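PDB 4KFS: genome packaging NTPase B204 from Sulfolobus turreted icosahedral virus 2, which probably hydrolyses nucleoside triphosphates to drive packaging of the viral genome into preformed capsids. Local coordinates for residues Asp4-Leu9 against Leu131-Ser136. Numbering follows the deposited sequence.
Sequences DDIVVL and LGLILS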
loop_
_atom_site.group_PDB
_atom_site.type_symbol
_atom_site.label_atom_id
_atom_site.label_comp_id
_atom_site.label_asym_id
_atom_site.label_seq_id
_atom_site.Cartn_x
_atom_site.Cartn_y
_atom_site.Cartn_z
ATOM N N ASP A 4 -10.595 1.416 -5.521
ATOM C CA ASP A 4 -9.561 1.968 -6.383
ATOM C C ASP A 4 -8.780 3.122 -5.732
ATOM O O ASP A 4 -8.093 3.875 -6.417
ATOM C CB ASP A 4 -10.141 2.386 -7.732
ATOM C CG ASP A 4 -11.427 3.162 -7.592
ATOM O OD1 ASP A 4 -11.750 3.580 -6.454
ATOM O OD2 ASP A 4 -12.113 3.355 -8.619
ATOM N N ASP A 5 -8.882 3.237 -4.411
ATOM C CA ASP A 5 -8.122 4.224 -3.650
ATOM C C ASP A 5 -6.657 3.861 -3.554
ATOM O O ASP A 5 -6.304 2.678 -3.529
ATOM C CB ASP A 5 -8.650 4.304 -2.218
ATOM C CG ASP A 5 -9.759 5.308 -2.062
ATOM O OD1 ASP A 5 -9.970 6.095 -3.007
ATOM O OD2 ASP A 5 -10.402 5.319 -0.987
ATOM N N ILE A 6 -5.799 4.873 -3.462
ATOM C CA ILE A 6 -4.436 4.621 -3.025
ATOM C C ILE A 6 -4.331 4.803 -1.513
ATOM O O ILE A 6 -4.550 5.896 -0.986
ATOM C CB ILE A 6 -3.433 5.532 -3.693
ATOM C CG1 ILE A 6 -3.415 5.261 -5.207
ATOM C CG2 ILE A 6 -2.063 5.304 -3.071
ATOM C CD1 ILE A 6 -2.512 6.193 -6.000
ATOM N N VAL A 7 -3.981 3.725 -0.822
ATOM C CA VAL A 7 -3.793 3.772 0.607
ATOM C C VAL A 7 -2.320 3.570 0.935
ATOM O O VAL A 7 -1.708 2.596 0.495
ATOM C CB VAL A 7 -4.615 2.685 1.296
ATOM C CG1 VAL A 7 -4.411 2.735 2.793
ATOM C CG2 VAL A 7 -6.091 2.818 0.925
ATOM N N VAL A 8 -1.747 4.491 1.700
ATOM C CA VAL A 8 -0.369 4.346 2.157
ATOM C C VAL A 8 -0.321 4.105 3.662
ATOM O O VAL A 8 -0.938 4.838 4.427
ATOM C CB VAL A 8 0.484 5.571 1.810
ATOM C CG1 VAL A 8 1.962 5.317 2.176
ATOM C CG2 VAL A 8 0.331 5.906 0.348
ATOM N N LEU A 9 0.394 3.051 4.061
ATOM C CA LEU A 9 0.565 2.671 5.455
ATOM C C LEU A 9 1.995 2.956 5.889
ATOM O O LEU A 9 2.947 2.521 5.243
ATOM C CB LEU A 9 0.308 1.176 5.635
ATOM C CG LEU A 9 -1.133 0.703 5.809
ATOM C CD1 LEU A 9 -1.898 0.843 4.510
ATOM C CD2 LEU A 9 -1.158 -0.738 6.288
ATOM N N LEU A 131 -7.270 -0.397 -10.689
ATOM C CA LEU A 131 -6.384 -0.940 -9.667
ATOM C C LEU A 131 -6.223 -0.012 -8.468
ATOM O O LEU A 131 -5.681 1.082 -8.599
ATOM C CB LEU A 131 -5.003 -1.234 -10.249
ATOM C CG LEU A 131 -4.878 -2.373 -11.275
ATOM C CD1 LEU A 131 -3.506 -2.361 -11.909
ATOM C CD2 LEU A 131 -5.110 -3.704 -10.606
ATOM N N GLY A 132 -6.677 -0.454 -7.302
ATOM C CA GLY A 132 -6.345 0.241 -6.069
ATOM C C GLY A 132 -4.919 -0.099 -5.656
ATOM O O GLY A 132 -4.335 -1.069 -6.157
ATOM N N LEU A 133 -4.350 0.690 -4.753
ATOM C CA LEU A 133 -3.032 0.397 -4.199
ATOM C C LEU A 133 -3.044 0.478 -2.683
ATOM O O LEU A 133 -3.603 1.414 -2.101
ATOM C CB LEU A 133 -1.984 1.381 -4.707
ATOM C CG LEU A 133 -1.436 1.348 -6.125
ATOM C CD1 LEU A 133 -0.604 2.609 -6.312
ATOM C CD2 LEU A 133 -0.567 0.119 -6.369
ATOM N N ILE A 134 -2.424 -0.509 -2.050
ATOM C CA ILE A 134 -2.081 -0.410 -0.646
ATOM C C ILE A 134 -0.561 -0.536 -0.550
ATOM O O ILE A 134 0.017 -1.585 -0.872
ATOM C CB ILE A 134 -2.775 -1.509 0.177
ATOM C CG1 ILE A 134 -4.294 -1.308 0.152
ATOM C CG2 ILE A 134 -2.247 -1.506 1.587
ATOM C CD1 ILE A 134 -5.088 -2.408 0.859
ATOM N N LEU A 135 0.086 0.550 -0.153
ATOM C CA LEU A 135 1.537 0.604 -0.082
ATOM C C LEU A 135 1.950 0.709 1.371
ATOM O O LEU A 135 1.434 1.558 2.095
ATOM C CB LEU A 135 2.064 1.830 -0.819
ATOM C CG LEU A 135 1.731 2.065 -2.288
ATOM C CD1 LEU A 135 2.499 3.276 -2.790
ATOM C CD2 LEU A 135 2.040 0.828 -3.131
ATOM N N SER A 136 2.873 -0.132 1.823
ATOM C CA SER A 136 3.329 0.027 3.208
ATOM C C SER A 136 4.821 0.290 3.257
ATOM O O SER A 136 5.577 -0.154 2.382
ATOM C CB SER A 136 2.930 -1.155 4.103
ATOM O OG SER A 136 3.757 -2.286 3.890
#
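Strands 6-9 and 131-136 run parallel, 14° apart, joined by four backbone hydrogen bonds: Leu-133 N to Asp-5 O, Val-7 N to Leu-133 O (2.7 Å), Leu-135 N to Val-7 O and Leu-9 N to Leu-135 O. The first, Leu-133 N to Asp-5 O, is longer at 3.0 Å and lies just before the strand that starts at Ile-6. There Gly-132, having no side chain, lets its CA come within 3.7 Å of Asp-4 CA. On one face Ile-6 and Leu-133 lie side by side, Ile-6 CG1 4.0 Å from Leu-133 CD1; Val-8 and Leu-135 continue this face, Val-8 CG1 resting 3.8 Å from Leu-135 O. The other face carries Val-7, Ile-134, Leu-9 and Ser-136. Leu-9 has CG beside its own backbone N (chi1 -84°), and its CD1 reaches back two positions, to the Val-7/Ile-134 pair, and meets Ile-134 CG2 at 3.8 Å. Beta-branched valine and isoleucine, with leucine, suit strands buried on both faces, while small Ser-136 fits against Leu-9 CB and gives its OG to a hydrogen bond with Asp-103 O. Helix 17-31 packs over Leu-9 and Ile-134. These are adjacent central strands of a P-loop NTPase fold, strand 6-10 leading into a probable Walker A loop.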